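Glycosyl hydrolase family 62 protein (Coprinopsis cinerea, PDB 5B6T) acts as an alpha-L-arabinofuranosidase, probably removing the arabinofuranose side groups of arabinoxylan in hemicellulose. Local coordinates at residues 58-63 against 283-288; 130-135 against 155-160; 215-220 against 246-251. All coordinates share one frame; numbering follows the deposited sequence.

Interaction 1. Residues 58-63 against 283-288; sequences TDWAQA and NLRYLY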
loop_
_atom_site.group_PDB
_atom_site.type_symbol
_atom_site.label_atom_id
_atom_site.label_comp_id
_atom_site.label_asym_id
_atom_site.label_seq_id
_atom_site.Cartn_x
_atom_site.Cartn_y
_atom_site.Cartn_z
ATOM N N THR A 58 14.344 -14.845 1.719
ATOM C CA THR A 58 15.173 -14.748 0.526
ATOM C C THR A 58 14.397 -15.034 -0.746
ATOM O O THR A 58 14.686 -14.427 -1.774
ATOM C CB THR A 58 16.377 -15.716 0.577
ATOM O OG1 THR A 58 15.881 -17.032 0.781
ATOM C CG2 THR A 58 17.326 -15.374 1.692
ATOM N N ASP A 59 13.407 -15.930 -0.673
ATOM C CA ASP A 59 12.748 -16.554 -1.834
ATOM C C ASP A 59 11.255 -16.618 -1.552
ATOM O O ASP A 59 10.862 -16.887 -0.414
ATOM C CB ASP A 59 13.439 -17.947 -2.097
ATOM C CG ASP A 59 12.481 -19.113 -2.404
ATOM O OD1 ASP A 59 11.376 -18.956 -2.951
ATOM O OD2 ASP A 59 12.886 -20.273 -2.170
ATOM N N TRP A 60 10.413 -16.391 -2.572
ATOM C CA TRP A 60 8.961 -16.362 -2.376
ATOM C C TRP A 60 8.410 -17.715 -1.877
ATOM O O TRP A 60 7.399 -17.759 -1.185
ATOM C CB TRP A 60 8.243 -15.947 -3.661
ATOM C CG TRP A 60 8.419 -14.511 -4.046
ATOM C CD1 TRP A 60 9.134 -14.007 -5.098
ATOM C CD2 TRP A 60 7.834 -13.382 -3.393
ATOM N NE1 TRP A 60 9.025 -12.647 -5.143
ATOM C CE2 TRP A 60 8.236 -12.234 -4.102
ATOM C CE3 TRP A 60 6.980 -13.234 -2.297
ATOM C CZ2 TRP A 60 7.847 -10.947 -3.717
ATOM C CZ3 TRP A 60 6.611 -11.961 -1.923
ATOM C CH2 TRP A 60 7.032 -10.843 -2.633
ATOM N N ALA A 61 9.096 -18.802 -2.222
ATOM C CA ALA A 61 8.766 -20.140 -1.694
ATOM C C ALA A 61 8.953 -20.268 -0.181
ATOM O O ALA A 61 8.461 -21.212 0.428
ATOM C CB ALA A 61 9.594 -21.215 -2.403
ATOM N N GLN A 62 9.711 -19.374 0.417
ATOM C CA GLN A 62 9.944 -19.448 1.853
ATOM C C GLN A 62 9.165 -18.361 2.596
ATOM O O GLN A 62 9.343 -18.192 3.802
ATOM C CB GLN A 62 11.441 -19.324 2.167
ATOM C CG GLN A 62 12.312 -20.466 1.635
ATOM C CD GLN A 62 13.747 -20.380 2.149
ATOM O OE1 GLN A 62 14.636 -19.870 1.471
ATOM N NE2 GLN A 62 13.969 -20.858 3.379
ATOM N N ALA A 63 8.345 -17.582 1.886
ATOM C CA ALA A 63 7.607 -16.500 2.549
ATOM C C ALA A 63 6.713 -16.996 3.679
ATOM O O ALA A 63 6.668 -16.381 4.744
ATOM C CB ALA A 63 6.790 -15.704 1.551
ATOM N N ASN A 283 7.176 -6.658 -16.608
ATOM C CA ASN A 283 7.029 -7.749 -15.648
ATOM C C ASN A 283 6.477 -7.237 -14.329
ATOM O O ASN A 283 7.067 -7.429 -13.278
ATOM C CB ASN A 283 8.362 -8.493 -15.414
ATOM C CG ASN A 283 8.239 -9.621 -14.377
ATOM O OD1 ASN A 283 7.233 -10.332 -14.346
ATOM N ND2 ASN A 283 9.264 -9.786 -13.518
ATOM N N LEU A 284 5.321 -6.596 -14.363
ATOM C CA LEU A 284 4.743 -6.088 -13.108
ATOM C C LEU A 284 4.397 -7.268 -12.187
ATOM O O LEU A 284 3.980 -8.315 -12.639
ATOM C CB LEU A 284 3.490 -5.226 -13.353
ATOM C CG LEU A 284 3.745 -3.747 -13.686
ATOM C CD1 LEU A 284 4.468 -3.548 -15.000
ATOM C CD2 LEU A 284 2.424 -2.968 -13.686
ATOM N N ARG A 285 4.589 -7.047 -10.887
ATOM C CA ARG A 285 4.226 -8.004 -9.853
ATOM C C ARG A 285 3.554 -7.220 -8.737
ATOM O O ARG A 285 4.083 -6.189 -8.313
ATOM C CB ARG A 285 5.464 -8.725 -9.312
ATOM C CG ARG A 285 6.178 -9.627 -10.316
ATOM C CD ARG A 285 7.441 -10.216 -9.695
ATOM N NE ARG A 285 8.581 -9.329 -9.818
ATOM C CZ ARG A 285 9.754 -9.479 -9.183
ATOM N NH1 ARG A 285 9.957 -10.474 -8.299
ATOM N NH2 ARG A 285 10.720 -8.595 -9.419
ATOM N N TYR A 286 2.406 -7.703 -8.283
ATOM C CA TYR A 286 1.616 -6.994 -7.280
ATOM C C TYR A 286 1.427 -7.895 -6.094
ATOM O O TYR A 286 0.786 -8.940 -6.173
ATOM C CB TYR A 286 0.242 -6.518 -7.826
ATOM C CG TYR A 286 -0.420 -5.414 -7.030
ATOM C CD1 TYR A 286 0.156 -4.162 -6.945
ATOM C CD2 TYR A 286 -1.634 -5.617 -6.374
ATOM C CE1 TYR A 286 -0.454 -3.154 -6.214
ATOM C CE2 TYR A 286 -2.275 -4.599 -5.685
ATOM C CZ TYR A 286 -1.648 -3.382 -5.573
ATOM O OH TYR A 286 -2.239 -2.378 -4.847
ATOM N N LEU A 287 1.966 -7.463 -4.950
ATOM C CA LEU A 287 1.788 -8.170 -3.681
ATOM C C LEU A 287 0.512 -7.605 -3.065
ATOM O O LEU A 287 0.414 -6.398 -2.877
ATOM C CB LEU A 287 3.005 -7.909 -2.781
ATOM C CG LEU A 287 2.988 -8.630 -1.421
ATOM C CD1 LEU A 287 3.030 -10.139 -1.488
ATOM C CD2 LEU A 287 4.166 -8.107 -0.608
ATOM N N TYR A 288 -0.469 -8.462 -2.802
ATOM C CA TYR A 288 -1.807 -7.975 -2.468
ATOM C C TYR A 288 -2.391 -8.818 -1.344
ATOM O O TYR A 288 -1.833 -9.866 -0.978
ATOM C CB TYR A 288 -2.677 -8.019 -3.713
ATOM C CG TYR A 288 -3.140 -9.411 -4.098
ATOM C CD1 TYR A 288 -2.304 -10.304 -4.786
ATOM C CD2 TYR A 288 -4.424 -9.835 -3.814
ATOM C CE1 TYR A 288 -2.723 -11.572 -5.134
ATOM C CE2 TYR A 288 -4.853 -11.101 -4.159
ATOM C CZ TYR A 288 -3.999 -11.973 -4.816
ATOM O OH TYR A 288 -4.453 -13.226 -5.205
#

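Interaction 2. Residues 130-135 against 155-160; sequences AIIRNN and LFSSDD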
loop_
_atom_site.group_PDB
_atom_site.type_symbol
_atom_site.label_atom_id
_atom_site.label_comp_id
_atom_site.label_asym_id
_atom_site.label_seq_id
_atom_site.Cartn_x
_atom_site.Cartn_y
_atom_site.Cartn_z
ATOM N N ALA A 130 -8.034 20.413 8.057
ATOM C CA ALA A 130 -9.413 20.895 7.929
ATOM C C ALA A 130 -10.115 20.322 6.721
ATOM O O ALA A 130 -11.264 19.913 6.821
ATOM C CB ALA A 130 -9.457 22.409 7.844
ATOM N N ILE A 131 -9.451 20.272 5.569
ATOM C CA ILE A 131 -10.151 19.777 4.375
ATOM C C ILE A 131 -10.593 18.315 4.536
ATOM O O ILE A 131 -11.610 17.861 3.964
ATOM C CB ILE A 131 -9.291 19.994 3.105
ATOM C CG1 ILE A 131 -10.134 19.835 1.852
ATOM C CG2 ILE A 131 -8.081 19.076 3.116
ATOM C CD1 ILE A 131 -9.455 20.333 0.596
ATOM N N ILE A 132 -9.802 17.548 5.284
ATOM C CA ILE A 132 -10.134 16.150 5.514
ATOM C C ILE A 132 -11.268 16.035 6.541
ATOM O O ILE A 132 -12.240 15.322 6.327
ATOM C CB ILE A 132 -8.877 15.309 5.903
ATOM C CG1 ILE A 132 -7.837 15.441 4.788
ATOM C CG2 ILE A 132 -9.260 13.849 6.112
ATOM C CD1 ILE A 132 -6.576 14.618 4.979
ATOM N N ARG A 133 -11.176 16.776 7.646
ATOM C CA ARG A 133 -12.263 16.815 8.602
ATOM C C ARG A 133 -13.573 17.226 7.928
ATOM O O ARG A 133 -14.668 16.735 8.267
ATOM C CB ARG A 133 -11.992 17.841 9.693
ATOM C CG ARG A 133 -10.789 17.544 10.569
ATOM C CD ARG A 133 -10.777 18.330 11.893
ATOM N NE ARG A 133 -11.125 19.726 11.769
ATOM C CZ ARG A 133 -10.280 20.731 11.547
ATOM N NH1 ARG A 133 -8.963 20.539 11.386
ATOM N NH2 ARG A 133 -10.774 21.955 11.459
ATOM N N ASN A 134 -13.467 18.164 6.989
ATOM C CA ASN A 134 -14.680 18.682 6.396
ATOM C C ASN A 134 -15.376 17.710 5.448
ATOM O O ASN A 134 -16.617 17.752 5.317
ATOM C CB ASN A 134 -14.409 20.000 5.717
ATOM C CG ASN A 134 -14.205 21.123 6.716
ATOM O OD1 ASN A 134 -14.548 21.006 7.917
ATOM N ND2 ASN A 134 -13.634 22.216 6.237
ATOM N N ASN A 135 -14.605 16.811 4.824
ATOM C CA ASN A 135 -15.073 15.944 3.750
ATOM C C ASN A 135 -15.104 14.449 4.068
ATOM O O ASN A 135 -15.587 13.669 3.261
ATOM C CB ASN A 135 -14.200 16.180 2.510
ATOM C CG ASN A 135 -14.483 17.505 1.869
ATOM O OD1 ASN A 135 -15.582 17.692 1.315
ATOM N ND2 ASN A 135 -13.566 18.442 1.972
ATOM N N LEU A 155 2.452 13.693 -0.048
ATOM C CA LEU A 155 1.850 12.786 0.909
ATOM C C LEU A 155 0.375 12.617 0.558
ATOM O O LEU A 155 -0.430 13.567 0.642
ATOM C CB LEU A 155 2.032 13.337 2.332
ATOM C CG LEU A 155 1.329 12.558 3.459
ATOM C CD1 LEU A 155 1.820 11.117 3.547
ATOM C CD2 LEU A 155 1.505 13.246 4.798
ATOM N N PHE A 156 0.043 11.419 0.109
ATOM C CA PHE A 156 -1.317 11.069 -0.246
ATOM C C PHE A 156 -2.004 10.343 0.898
ATOM O O PHE A 156 -1.385 9.615 1.665
ATOM C CB PHE A 156 -1.342 10.146 -1.475
ATOM C CG PHE A 156 -0.918 10.811 -2.760
ATOM C CD1 PHE A 156 0.440 10.944 -3.122
ATOM C CD2 PHE A 156 -1.877 11.295 -3.616
ATOM C CE1 PHE A 156 0.788 11.548 -4.321
ATOM C CE2 PHE A 156 -1.523 11.883 -4.806
ATOM C CZ PHE A 156 -0.198 12.007 -5.159
ATOM N N SER A 157 -3.321 10.474 0.956
ATOM C CA SER A 157 -4.136 9.775 1.929
ATOM C C SER A 157 -5.593 9.718 1.438
ATOM O O SER A 157 -6.016 10.492 0.562
ATOM C CB SER A 157 -3.997 10.455 3.307
ATOM O OG SER A 157 -4.598 11.739 3.334
ATOM N N SER A 158 -6.352 8.801 2.037
ATOM C CA SER A 158 -7.746 8.575 1.725
ATOM C C SER A 158 -8.661 8.775 2.928
ATOM O O SER A 158 -8.211 8.803 4.057
ATOM C CB SER A 158 -7.899 7.130 1.221
ATOM O OG SER A 158 -7.210 6.973 0.016
ATOM N N ASP A 159 -9.977 8.899 2.675
ATOM C CA ASP A 159 -10.911 9.020 3.776
ATOM C C ASP A 159 -12.016 7.970 3.811
ATOM O O ASP A 159 -12.958 8.114 4.580
ATOM C CB ASP A 159 -11.513 10.433 3.843
ATOM C CG ASP A 159 -12.269 10.830 2.597
ATOM O OD1 ASP A 159 -12.451 10.004 1.674
ATOM O OD2 ASP A 159 -12.751 11.988 2.582
ATOM N N ASP A 160 -11.921 6.932 2.985
ATOM C CA ASP A 160 -13.014 5.961 2.842
ATOM C C ASP A 160 -14.338 6.649 2.494
ATOM O O ASP A 160 -15.413 6.110 2.778
ATOM C CB ASP A 160 -13.201 5.157 4.142
ATOM C CG ASP A 160 -12.151 4.094 4.352
ATOM O OD1 ASP A 160 -11.443 3.737 3.349
ATOM O OD2 ASP A 160 -12.056 3.578 5.511
#

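Interaction 3. Residues 215-220 against 246-251; sequences IGSDGR and FARANN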
loop_
_atom_site.group_PDB
_atom_site.type_symbol
_atom_site.label_atom_id
_atom_site.label_comp_id
_atom_site.label_asym_id
_atom_site.label_seq_id
_atom_site.Cartn_x
_atom_site.Cartn_y
_atom_site.Cartn_z
ATOM N N ILE A 215 -14.599 -0.761 -4.414
ATOM C CA ILE A 215 -15.521 -1.823 -4.080
ATOM C C ILE A 215 -16.500 -1.890 -5.244
ATOM O O ILE A 215 -17.270 -0.944 -5.466
ATOM C CB ILE A 215 -16.282 -1.517 -2.775
ATOM C CG1 ILE A 215 -15.312 -1.255 -1.611
ATOM C CG2 ILE A 215 -17.275 -2.613 -2.441
ATOM C CD1 ILE A 215 -16.002 -0.767 -0.364
ATOM N N GLY A 216 -16.459 -2.980 -5.997
ATOM C CA GLY A 216 -17.189 -3.088 -7.254
ATOM C C GLY A 216 -18.670 -3.386 -7.103
ATOM O O GLY A 216 -19.199 -3.542 -5.964
ATOM N N SER A 217 -19.324 -3.476 -8.266
ATOM C CA SER A 217 -20.769 -3.732 -8.333
ATOM C C SER A 217 -21.163 -5.082 -7.734
ATOM O O SER A 217 -22.309 -5.265 -7.327
ATOM C CB SER A 217 -21.251 -3.654 -9.783
ATOM O OG SER A 217 -20.600 -4.614 -10.594
ATOM N N ASP A 218 -20.211 -6.016 -7.685
ATOM C CA ASP A 218 -20.407 -7.319 -7.018
ATOM C C ASP A 218 -20.005 -7.330 -5.538
ATOM O O ASP A 218 -19.976 -8.374 -4.910
ATOM C CB ASP A 218 -19.630 -8.408 -7.746
ATOM C CG ASP A 218 -18.148 -8.058 -7.907
ATOM O OD1 ASP A 218 -17.723 -7.000 -7.382
ATOM O OD2 ASP A 218 -17.449 -8.835 -8.565
ATOM N N GLY A 219 -19.684 -6.163 -4.975
ATOM C CA GLY A 219 -19.206 -6.083 -3.606
ATOM C C GLY A 219 -17.744 -6.463 -3.381
ATOM O O GLY A 219 -17.270 -6.431 -2.239
ATOM N N ARG A 220 -17.018 -6.795 -4.439
ATOM C CA ARG A 220 -15.645 -7.282 -4.294
ATOM C C ARG A 220 -14.609 -6.182 -4.527
ATOM O O ARG A 220 -14.799 -5.271 -5.320
ATOM C CB ARG A 220 -15.399 -8.444 -5.264
ATOM C CG ARG A 220 -16.291 -9.664 -5.043
ATOM C CD ARG A 220 -15.957 -10.350 -3.749
ATOM N NE ARG A 220 -16.846 -11.484 -3.467
ATOM C CZ ARG A 220 -16.798 -12.193 -2.349
ATOM N NH1 ARG A 220 -15.887 -11.942 -1.405
ATOM N NH2 ARG A 220 -17.658 -13.184 -2.180
ATOM N N PHE A 246 -7.396 -2.483 -13.394
ATOM C CA PHE A 246 -5.987 -2.729 -13.180
ATOM C C PHE A 246 -5.844 -4.172 -12.687
ATOM O O PHE A 246 -5.066 -4.948 -13.237
ATOM C CB PHE A 246 -5.368 -1.734 -12.192
ATOM C CG PHE A 246 -3.921 -1.975 -11.980
ATOM C CD1 PHE A 246 -2.989 -1.607 -12.953
ATOM C CD2 PHE A 246 -3.480 -2.613 -10.820
ATOM C CE1 PHE A 246 -1.627 -1.857 -12.766
ATOM C CE2 PHE A 246 -2.134 -2.886 -10.626
ATOM C CZ PHE A 246 -1.201 -2.498 -11.602
ATOM N N ALA A 247 -6.587 -4.522 -11.639
ATOM C CA ALA A 247 -6.547 -5.874 -11.090
ATOM C C ALA A 247 -7.896 -6.152 -10.440
ATOM O O ALA A 247 -8.366 -5.365 -9.629
ATOM C CB ALA A 247 -5.406 -6.019 -10.089
ATOM N N ARG A 248 -8.496 -7.276 -10.803
ATOM C CA ARG A 248 -9.845 -7.633 -10.389
ATOM C C ARG A 248 -10.022 -9.123 -10.679
ATOM O O ARG A 248 -9.247 -9.684 -11.448
ATOM C CB ARG A 248 -10.857 -6.813 -11.193
ATOM C CG ARG A 248 -12.319 -6.974 -10.746
ATOM C CD ARG A 248 -13.197 -5.854 -11.310
ATOM N NE ARG A 248 -14.577 -6.072 -10.909
ATOM C CZ ARG A 248 -15.540 -6.627 -11.658
ATOM N NH1 ARG A 248 -15.359 -6.974 -12.930
ATOM N NH2 ARG A 248 -16.735 -6.820 -11.105
ATOM N N ALA A 249 -10.990 -9.777 -10.058
ATOM C CA ALA A 249 -11.171 -11.210 -10.315
ATOM C C ALA A 249 -11.228 -11.533 -11.806
ATOM O O ALA A 249 -10.779 -12.619 -12.208
ATOM C CB ALA A 249 -12.431 -11.710 -9.629
ATOM N N ASN A 250 -11.765 -10.625 -12.626
ATOM C CA ASN A 250 -11.939 -10.919 -14.052
ATOM C C ASN A 250 -10.706 -10.721 -14.921
ATOM O O ASN A 250 -10.771 -10.951 -16.136
ATOM C CB ASN A 250 -13.148 -10.185 -14.663
ATOM C CG ASN A 250 -12.974 -8.672 -14.667
ATOM O OD1 ASN A 250 -12.426 -8.134 -13.737
ATOM N ND2 ASN A 250 -13.469 -7.986 -15.692
ATOM N N ASN A 251 -9.592 -10.299 -14.349
ATOM C CA ASN A 251 -8.329 -10.362 -15.095
ATOM C C ASN A 251 -7.192 -11.045 -14.347
ATOM O O ASN A 251 -6.010 -10.844 -14.668
ATOM C CB ASN A 251 -7.888 -8.978 -15.640
ATOM C CG ASN A 251 -7.335 -8.049 -14.574
ATOM O OD1 ASN A 251 -7.542 -8.259 -13.391
ATOM N ND2 ASN A 251 -6.696 -6.966 -15.005
HETATM O O HOH W 1 -15.368 -5.950 -8.194
#

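Interaction 1. Residues 58-63 against 283-288
Trp60 packs its indole against Leu287 and Arg285, joining neighbouring blades of the five-bladed beta-propeller characteristic of family GH62. Trp60 sits in the loop between strands 49-57 and 68-70, in the blade that also holds strand 37-46. Leu287 and Arg285 lie on strand 285-290, in the blade that also holds strands 7-9 and 305-311. Arg285 and Leu287 both set out from the strand toward the loop, with Tyr286 between them in sequence.

The packed part is apolar. Leu287 is buried, and its CD1 meets CZ3 of Trp60 at 4.0 Å, at the six-membered end of the indole. The methyl approaches the ring at a slant. With CG of Leu287 placed opposite the backbone N (chi1 -178°), the methyl-bearing end reaches out to the indole. Leu308 of strand 305-311 also touches Trp60, as do the rings of Trp38 and Phe57, so both blades contribute to the packing of the indole.

The looser part lies at the five-membered end. Here Arg285 reaches the indole edge, near the ring plane, and the guanidinium stands steeply to the ring, with the planes 78° apart. This is no cation-pi stack. Arg285 was modelled in two conformers, so its placing is less certain than that of Leu287. Both Arg285 and Trp60 are partly exposed.

Behind Trp60 the loop makes a short 3-10 segment. Gln62 N bonds to Asp59 O at 2.9 Å. In the conformer described, Trp60 NE1 and Arg285 NH1 lie 3.9 Å apart.

Interaction 2. Residues 130-135 against 155-160
Asp159 brings its carboxylate oxygen OD2 up to the backbone carbonyl of Asn135, 3.4 Å from Asn135 O. Both atoms are acceptors, so the approach is not a bond. Each is satisfied by other donors: His163 ND1 and Tyr165 OH bond to OD2 of Asp159, and Asn161 ND2 bonds to O of Asn135. Asn161 also uses its backbone N on OD1 of Asp159, and so ties the two sides together. The amide of Asn135 turns back into its own helix. Its ND2 bonds to Ile131 O at 2.9 Å, in the carbonyl plane and on a lone pair, while that oxygen lies 15° out of the amide plane. At the start of the helix, Ala130 CA lies over one face of the Arg133 guanidinium, 3.4 Å above it and offset toward the rim.

The short helix 130-135 lies in the link between two propeller blades. It packs on the blade of strands 142-148, 152-158, 163-170 and 182-186.

Ile132 makes the second touch. Its CG1 stands opposite the carbonyl carbon (chi1 -58°) and the chain then runs on extended (chi2 -177°), which carries CD1 to the strand. There CD1 meets Ser157 OG at 3.9 Å. That hydroxyl is buried and is hydrogen-bonded to Trp141 NE1. Ile132 also touches the side chains of Trp141 and Tyr165.

Interaction 3. Residues 215-220 against 246-251
Arg248 reaches across with CG opposite its backbone N (chi1 -173°) and a chain extended to NE; a turn at the last torsion then sets the guanidinium. Asp218 comes from the other direction, its CG held between backbone N and carbonyl carbon (chi1 54°). They meet at the tip of the beta hairpin formed by strands 207-215 and 221-228 of one propeller blade. The tip is a type I turn with a G1 bulge. Gly219 N bonds to Gly216 O at 2.8 Å, and Gly216 N bonds to Arg220 O. Gly219 has the positive phi that the bulge needs.

The charged groups form a salt bridge, Asp218 OD2 to Arg248 NH2, at 3.3 Å. Their planes are 40° apart, so this is not a flat two-pronged pairing. Glu242 adds a long, weak ion pair to NH2 of Arg248 and takes a hydrogen bond with Ser217 OG. On the other loop, Asn251 OD1 accepts from Arg248 N at 2.9 Å and steadies the base of the arginine.

The other carboxylate oxygen of Asp218 serves its own turn. OD1 accepts from Arg220 N at 3.0 Å in an Asx turn, and the donor lies above the carboxylate plane. A water joins both loops: it donates to Asp218 OD1 and Arg220 O, and accepts from Arg248 NE at 2.8 Å.

How the interactions relate
Interaction 2 is the buried contact, interaction 1 is partly buried and interaction 3 lies at the surface. Interaction 1 relies mainly on apolar packing between blades. Interaction 2 combines an isoleucine methyl with buried polar groups whose hydrogen bonds go to surrounding residues. Interaction 3 uses opposite charges and a shared water between two loops. Interactions 1 and 3 touch: Leu284 CD2 packs on Phe246 CZ at 4.2 Å, so the residue leading into strand 285-290 packs on the loop of 246-251. Interaction 2 stands apart, on the opposite side of the chain's centre from interaction 1, with nearest atoms about 12 Å apart. No two interactions hold the same strand.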